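PDB 2G40: lactate utilization protein C from Deinococcus radiodurans, which may function in L-lactate utilization, forms a homodimer and belongs to the LutC/YkgG family. Local coordinates for residues A[130-135]-A[140-145]; A[151-156]-A[191-196]. All blocks are in the same frame, centred on the assembly; numbering follows the deposited sequence.

Contact 1 of 2, residues A[130-135]-A[140-145]; sequences TGCAVA and GTIILD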
ATOM      1  N   THR A 130       6.945 -13.295   0.221  1.00 16.95           N
ATOM      2  CA  THR A 130       7.267 -12.280   1.218  1.00 18.48           C
ATOM      3  C   THR A 130       6.918 -12.724   2.617  1.00 17.17           C
ATOM      4  O   THR A 130       6.095 -13.616   2.824  1.00 17.25           O
ATOM      5  CB  THR A 130       6.514 -10.916   1.014  1.00 19.87           C
ATOM      6  OG1 THR A 130       5.152 -11.033   1.468  1.00 18.04           O
ATOM      7  CG2 THR A 130       6.540 -10.463  -0.423  1.00 23.17           C
ATOM      8  N   GLY A 131       7.549 -12.049   3.567  1.00 18.82           N
ATOM      9  CA  GLY A 131       7.078 -12.020   4.943  1.00 19.59           C
ATOM     10  C   GLY A 131       6.043 -10.918   5.074  1.00 19.27           C
ATOM     11  O   GLY A 131       5.434 -10.475   4.095  1.00 16.52           O
ATOM     12  N   CYS A 132       5.831 -10.474   6.295  1.00 18.54           N
ATOM     13  CA  CYS A 132       4.968  -9.322   6.542  1.00 18.19           C
ATOM     14  C   CYS A 132       5.396  -8.651   7.818  1.00 17.85           C
ATOM     15  O   CYS A 132       6.329  -9.130   8.493  1.00 20.60           O
ATOM     16  CB  CYS A 132       3.530  -9.742   6.668  1.00 16.22           C
ATOM     17  SG  CYS A 132       3.173 -10.851   8.044  1.00 20.06           S
ATOM     18  N   ALA A 133       4.732  -7.549   8.144  1.00 19.11           N
ATOM     19  CA  ALA A 133       5.002  -6.836   9.381  1.00 17.66           C
ATOM     20  C   ALA A 133       4.148  -7.363  10.527  1.00 18.51           C
ATOM     21  O   ALA A 133       4.650  -7.596  11.647  1.00 19.29           O
ATOM     22  CB  ALA A 133       4.789  -5.351   9.207  1.00 17.73           C
ATOM     23  N   VAL A 134       2.862  -7.534  10.236  1.00 18.93           N
ATOM     24  CA  VAL A 134       1.867  -7.983  11.215  1.00 17.25           C
ATOM     25  C   VAL A 134       0.621  -8.423  10.467  1.00 17.80           C
ATOM     26  O   VAL A 134       0.402  -8.032   9.313  1.00 16.23           O
ATOM     27  CB  VAL A 134       1.531  -6.870  12.250  1.00 21.48           C
ATOM     28  CG1 VAL A 134       0.784  -5.715  11.587  1.00 17.97           C
ATOM     29  CG2 VAL A 134       0.769  -7.452  13.456  1.00 19.39           C
ATOM     30  N   ALA A 135      -0.180  -9.276  11.101  1.00 16.10           N
ATOM     31  CA  ALA A 135      -1.462  -9.648  10.540  1.00 16.06           C
ATOM     32  C   ALA A 135      -2.504  -9.477  11.617  1.00 13.97           C
ATOM     33  O   ALA A 135      -2.212  -9.612  12.794  1.00 17.20           O
ATOM     34  CB  ALA A 135      -1.472 -11.089  10.061  1.00 15.66           C
ATOM     35  N   GLY A 140      -8.713 -10.187   8.812  1.00 19.87           N
ATOM     36  CA  GLY A 140      -7.933 -10.972   7.859  1.00 19.89           C
ATOM     37  C   GLY A 140      -6.986 -10.078   7.097  1.00 19.86           C
ATOM     38  O   GLY A 140      -6.871 -10.165   5.861  1.00 20.04           O
ATOM     39  N   THR A 141      -6.341  -9.174   7.824  1.00 18.30           N
ATOM     40  CA  THR A 141      -5.432  -8.191   7.215  1.00 17.25           C
ATOM     41  C   THR A 141      -3.998  -8.587   7.356  1.00 17.80           C
ATOM     42  O   THR A 141      -3.569  -9.005   8.428  1.00 18.80           O
ATOM     43  CB  THR A 141      -5.568  -6.814   7.895  1.00 17.56           C
ATOM     44  OG1 THR A 141      -6.898  -6.336   7.721  1.00 16.89           O
ATOM     45  CG2 THR A 141      -4.572  -5.783   7.310  1.00 19.81           C
ATOM     46  N   ILE A 142      -3.245  -8.412   6.280  1.00 17.31           N
ATOM     47  CA  ILE A 142      -1.837  -8.564   6.355  1.00 17.70           C
ATOM     48  C   ILE A 142      -1.264  -7.192   6.030  1.00 14.92           C
ATOM     49  O   ILE A 142      -1.605  -6.565   5.014  1.00 16.20           O
ATOM     50  CB  ILE A 142      -1.320  -9.636   5.405  1.00 19.67           C
ATOM     51  CG1 ILE A 142      -1.819 -11.022   5.836  1.00 19.82           C
ATOM     52  CG2 ILE A 142       0.186  -9.601   5.387  1.00 22.13           C
ATOM     53  CD1 ILE A 142      -1.672 -12.086   4.776  1.00 23.27           C
ATOM     54  N   ILE A 143      -0.409  -6.718   6.920  1.00 15.68           N
ATOM     55  CA  ILE A 143       0.284  -5.459   6.692  1.00 14.77           C
ATOM     56  C   ILE A 143       1.740  -5.720   6.330  1.00 17.10           C
ATOM     57  O   ILE A 143       2.459  -6.434   7.042  1.00 18.19           O
ATOM     58  CB  ILE A 143       0.262  -4.558   7.918  1.00 15.89           C
ATOM     59  CG1 ILE A 143      -1.179  -4.257   8.348  1.00 18.45           C
ATOM     60  CG2 ILE A 143       1.056  -3.240   7.616  1.00 18.15           C
ATOM     61  CD1 ILE A 143      -1.315  -3.546   9.708  1.00 18.66           C
ATOM     62  N   LEU A 144       2.141  -5.132   5.217  1.00 18.74           N
ATOM     63  CA  LEU A 144       3.513  -5.078   4.806  1.00 18.98           C
ATOM     64  C   LEU A 144       4.071  -3.711   5.098  1.00 18.10           C
ATOM     65  O   LEU A 144       3.435  -2.694   4.791  1.00 16.27           O
ATOM     66  CB  LEU A 144       3.624  -5.300   3.307  1.00 18.28           C
ATOM     67  CG  LEU A 144       2.937  -6.518   2.688  1.00 23.92           C
ATOM     68  CD1 LEU A 144       3.452  -6.641   1.252  1.00 24.53           C
ATOM     69  CD2 LEU A 144       3.163  -7.814   3.458  1.00 23.24           C
ATOM     70  N   ASP A 145       5.301  -3.693   5.598  1.00 17.27           N
ATOM     71  CA  ASP A 145       6.050  -2.454   5.767  1.00 16.27           C
ATOM     72  C   ASP A 145       7.318  -2.406   4.909  1.00 17.93           C
ATOM     73  O   ASP A 145       8.116  -1.496   5.057  1.00 16.79           O
ATOM     74  CB  ASP A 145       6.347  -2.147   7.249  1.00 16.05           C
ATOM     75  CG  ASP A 145       7.330  -3.124   7.888  1.00 19.33           C
ATOM     76  OD1 ASP A 145       7.763  -4.087   7.231  1.00 17.76           O
ATOM     77  OD2 ASP A 145       7.634  -2.932   9.075  1.00 22.17           O
TER
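V134 and I143 pair across an antiparallel beta hairpin, strands 134-136 and 141-144, buried near the centre of the chain. I143 N donates to V134 O at 2.8 Å, and the bond is nearly straight (169° at the hydrogen). In return I143 O takes two N-H groups. A133 N lies 2.8 Å from I143 O; V134 N makes a weak bond to the same oxygen. The V134 and I143 side chains run alongside each other from the same face of the sheet, with V134 CG1 3.6 Å from I143 CD1. Helix 175-187 covers this face through V182. The chi1 of V134 (68°) sets CG1 between its backbone N and carbonyl carbon, next to I143. A135 and I142 face the other side, toward strand 161-167. There C132 CB rests 3.6 Å from I142 CG2. L144 CD2 reaches back to C132 CB at 3.8 Å. At the open end of the hairpin the methyl of A133 sits 3.6 Å from D145 CG. The carboxylate of D145 is held beyond the contact by a salt bridge to R147 and a hydrogen bond to S185. Two residues, A133 and V134, thus face the single residue I143, the mark of a classic beta bulge.

Contact 2 of 2, residues A[151-156]-A[191-196]; sequences GRRALS and PLTWLS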
ATOM      1  N   GLY A 151      10.354  -6.479   0.504  1.00 17.76           N
ATOM      2  CA  GLY A 151      10.746  -5.786  -0.703  1.00 19.78           C
ATOM      3  C   GLY A 151       9.913  -4.573  -1.001  1.00 18.32           C
ATOM      4  O   GLY A 151       8.940  -4.270  -0.305  1.00 17.83           O
ATOM      5  N   ARG A 152      10.286  -3.879  -2.067  1.00 17.99           N
ATOM      6  CA  ARG A 152       9.582  -2.645  -2.444  1.00 18.20           C
ATOM      7  C   ARG A 152       8.151  -2.927  -2.856  1.00 17.85           C
ATOM      8  O   ARG A 152       7.783  -4.060  -3.127  1.00 18.35           O
ATOM      9  CB  ARG A 152      10.334  -1.898  -3.543  1.00 17.88           C
ATOM     10  CG  ARG A 152      10.414  -2.648  -4.863  1.00 18.83           C
ATOM     11  CD  ARG A 152      11.485  -2.078  -5.762  1.00 18.33           C
ATOM     12  NE  ARG A 152      11.789  -2.974  -6.848  1.00 17.90           N
ATOM     13  CZ  ARG A 152      11.325  -2.857  -8.089  1.00 21.48           C
ATOM     14  NH1 ARG A 152      10.626  -1.792  -8.480  1.00 18.92           N
ATOM     15  NH2 ARG A 152      11.644  -3.770  -8.977  1.00 18.96           N
ATOM     16  N   ARG A 153       7.359  -1.867  -2.926  1.00 18.46           N
ATOM     17  CA  ARG A 153       5.929  -2.001  -3.159  1.00 17.50           C
ATOM     18  C   ARG A 153       5.607  -2.728  -4.458  1.00 20.16           C
ATOM     19  O   ARG A 153       4.668  -3.498  -4.503  1.00 18.56           O
ATOM     20  CB  ARG A 153       5.273  -0.633  -3.096  1.00 19.68           C
ATOM     21  CG  ARG A 153       5.269  -0.076  -1.682  1.00 23.05           C
ATOM     22  CD  ARG A 153       4.184   0.936  -1.497  1.00 33.70           C
ATOM     23  NE  ARG A 153       4.600   2.226  -1.988  1.00 36.51           N
ATOM     24  CZ  ARG A 153       3.847   3.070  -2.697  1.00 37.97           C
ATOM     25  NH1 ARG A 153       2.598   2.781  -3.064  1.00 37.32           N
ATOM     26  NH2 ARG A 153       4.380   4.227  -3.054  1.00 42.99           N
ATOM     27  N   ALA A 154       6.416  -2.518  -5.492  1.00 17.72           N
ATOM     28  CA  ALA A 154       6.132  -3.114  -6.789  1.00 19.23           C
ATOM     29  C   ALA A 154       6.108  -4.633  -6.739  1.00 19.53           C
ATOM     30  O   ALA A 154       5.395  -5.242  -7.511  1.00 19.07           O
ATOM     31  CB  ALA A 154       7.143  -2.660  -7.832  1.00 19.65           C
ATOM     32  N   LEU A 155       6.909  -5.228  -5.857  1.00 21.45           N
ATOM     33  CA  LEU A 155       7.085  -6.679  -5.838  1.00 22.13           C
ATOM     34  C   LEU A 155       5.827  -7.415  -5.425  1.00 23.37           C
ATOM     35  O   LEU A 155       5.630  -8.554  -5.825  1.00 24.54           O
ATOM     36  CB  LEU A 155       8.201  -7.074  -4.880  1.00 19.75           C
ATOM     37  CG  LEU A 155       9.610  -6.572  -5.136  1.00 21.76           C
ATOM     38  CD1 LEU A 155      10.579  -7.365  -4.266  1.00 23.04           C
ATOM     39  CD2 LEU A 155       9.968  -6.690  -6.585  1.00 23.46           C
ATOM     40  N   SER A 156       4.994  -6.785  -4.614  1.00 21.78           N
ATOM     41  CA  SER A 156       3.742  -7.403  -4.175  1.00 24.06           C
ATOM     42  C   SER A 156       2.534  -6.788  -4.884  1.00 23.47           C
ATOM     43  O   SER A 156       1.390  -7.131  -4.591  1.00 25.67           O
ATOM     44  CB  SER A 156       3.612  -7.317  -2.649  1.00 25.06           C
ATOM     45  OG  SER A 156       3.941  -6.021  -2.158  1.00 27.84           O
ATOM     46  N   PRO A 191       6.626   2.897   4.085  1.00 18.77           N
ATOM     47  CA  PRO A 191       5.283   2.722   3.559  1.00 18.79           C
ATOM     48  C   PRO A 191       4.629   1.480   4.107  1.00 18.25           C
ATOM     49  O   PRO A 191       5.312   0.486   4.394  1.00 19.20           O
ATOM     50  CB  PRO A 191       5.521   2.551   2.065  1.00 20.04           C
ATOM     51  CG  PRO A 191       6.917   1.985   1.987  1.00 18.50           C
ATOM     52  CD  PRO A 191       7.666   2.635   3.064  1.00 20.40           C
ATOM     53  N   LEU A 192       3.310   1.525   4.226  1.00 15.44           N
ATOM     54  CA  LEU A 192       2.558   0.337   4.629  1.00 15.71           C
ATOM     55  C   LEU A 192       1.566  -0.014   3.569  1.00 15.92           C
ATOM     56  O   LEU A 192       0.942   0.867   2.974  1.00 18.13           O
ATOM     57  CB  LEU A 192       1.790   0.547   5.922  1.00 16.36           C
ATOM     58  CG  LEU A 192       2.504   1.036   7.171  1.00 18.23           C
ATOM     59  CD1 LEU A 192       1.487   1.088   8.266  1.00 13.06           C
ATOM     60  CD2 LEU A 192       3.652   0.148   7.574  1.00 16.13           C
ATOM     61  N   THR A 193       1.403  -1.309   3.359  1.00 14.99           N
ATOM     62  CA  THR A 193       0.406  -1.820   2.450  1.00 15.92           C
ATOM     63  C   THR A 193      -0.449  -2.774   3.273  1.00 18.12           C
ATOM     64  O   THR A 193       0.056  -3.734   3.827  1.00 18.39           O
ATOM     65  CB  THR A 193       1.080  -2.529   1.268  1.00 18.17           C
ATOM     66  OG1 THR A 193       1.989  -1.620   0.617  1.00 18.48           O
ATOM     67  CG2 THR A 193       0.064  -3.043   0.325  1.00 24.61           C
ATOM     68  N   TRP A 194      -1.737  -2.480   3.383  1.00 17.30           N
ATOM     69  CA  TRP A 194      -2.646  -3.321   4.145  1.00 18.93           C
ATOM     70  C   TRP A 194      -3.505  -4.087   3.165  1.00 19.43           C
ATOM     71  O   TRP A 194      -4.276  -3.488   2.414  1.00 19.19           O
ATOM     72  CB  TRP A 194      -3.593  -2.486   4.967  1.00 18.97           C
ATOM     73  CG  TRP A 194      -3.011  -1.715   6.095  1.00 19.46           C
ATOM     74  CD1 TRP A 194      -1.871  -0.988   6.099  1.00 18.82           C
ATOM     75  CD2 TRP A 194      -3.595  -1.565   7.386  1.00 18.61           C
ATOM     76  NE1 TRP A 194      -1.688  -0.406   7.328  1.00 18.41           N
ATOM     77  CE2 TRP A 194      -2.739  -0.733   8.136  1.00 15.25           C
ATOM     78  CE3 TRP A 194      -4.775  -2.037   7.981  1.00 17.35           C
ATOM     79  CZ2 TRP A 194      -3.010  -0.385   9.456  1.00 20.02           C
ATOM     80  CZ3 TRP A 194      -5.041  -1.702   9.275  1.00 18.17           C
ATOM     81  CH2 TRP A 194      -4.170  -0.863  10.008  1.00 17.69           C
ATOM     82  N   LEU A 195      -3.394  -5.405   3.211  1.00 23.24           N
ATOM     83  CA  LEU A 195      -4.120  -6.305   2.334  1.00 23.97           C
ATOM     84  C   LEU A 195      -5.139  -6.993   3.223  1.00 23.29           C
ATOM     85  O   LEU A 195      -4.754  -7.589   4.204  1.00 24.01           O
ATOM     86  CB  LEU A 195      -3.150  -7.331   1.758  1.00 24.87           C
ATOM     87  CG  LEU A 195      -1.832  -6.730   1.260  1.00 27.69           C
ATOM     88  CD1 LEU A 195      -0.780  -7.786   1.107  1.00 26.87           C
ATOM     89  CD2 LEU A 195      -2.075  -6.006  -0.040  1.00 29.16           C
ATOM     90  N   SER A 196      -6.427  -6.889   2.901  1.00 24.40           N
ATOM     91  CA  SER A 196      -7.479  -7.314   3.836  1.00 25.82           C
ATOM     92  C   SER A 196      -8.587  -8.093   3.170  1.00 27.85           C
ATOM     93  O   SER A 196      -9.047  -7.732   2.083  1.00 30.21           O
ATOM     94  CB  SER A 196      -8.126  -6.115   4.543  1.00 26.64           C
ATOM     95  OG  SER A 196      -7.185  -5.361   5.284  1.00 28.39           O
TER
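R153 reaches from the loop 151-156 to the start of strand 192-196, where it meets P191 and T193. This strand belongs to the mixed four-stranded sheet and is outermost within its own chain. The loop lies between strands 141-144 and 161-167. Only 136 Å² is buried between the segments, and no hydrogen bond crosses.

The touching part is a loose van der Waals contact through R153 CD, with no polar bond across. The arginine crosses both partners at a slant. Its closer-packed side is at T193, which is buried. The chi1 of T193 (-56°) turns OG1, and not the methyl CG2, to the arginine. The hydroxyl has its polar partner in H146 NE2, and H146 ND1 takes part in a bond to G151 O, so this histidine ties the loop to the strand.

The other side is more open to solvent, since both P191 and R153 are partly exposed. R153 CD lies 4.1 Å from P191 CB there. The chain of R153 bends at chi3 (-82°), which turns the guanidinium off the line of the methylenes. Further along the strand the segments part, and S156 and L195 stay more than 5 Å from the opposite segment.

The second subunit adds to both segments: R153 packs on its L157 and T193 on its R153. L192 and W194 pair with an antiparallel strand of that subunit, so the sheet continues across the interface, where the two W194 rings stack. Within the chain, the nearest approach of the loop to the strand remains R153 CD to T193 OG1, 4.0 Å.

Contacts 1 and 2 have centres 9 Å apart and share one mixed sheet, in which strands 141-144 and 192-196 are neighbours. Strand 141-144 lies between 134-136 and 192-196. I142 N is 2.7 Å from L195 O, a probable hydrogen bond. The hydroxyls T141 OG1 and S196 OG are 2.6 Å apart, also probably bonded; T141 OG1 hydrogen-bonds T139 OG1 as well. I143 CD1 packs on W194 CE2 at 3.5 Å, linking the helix-covered face of the hairpin to the tryptophan at the dimer interface. L144 CD1 lies 3.5 Å from S156 OG, which joins the hairpin to the loop of contact 2.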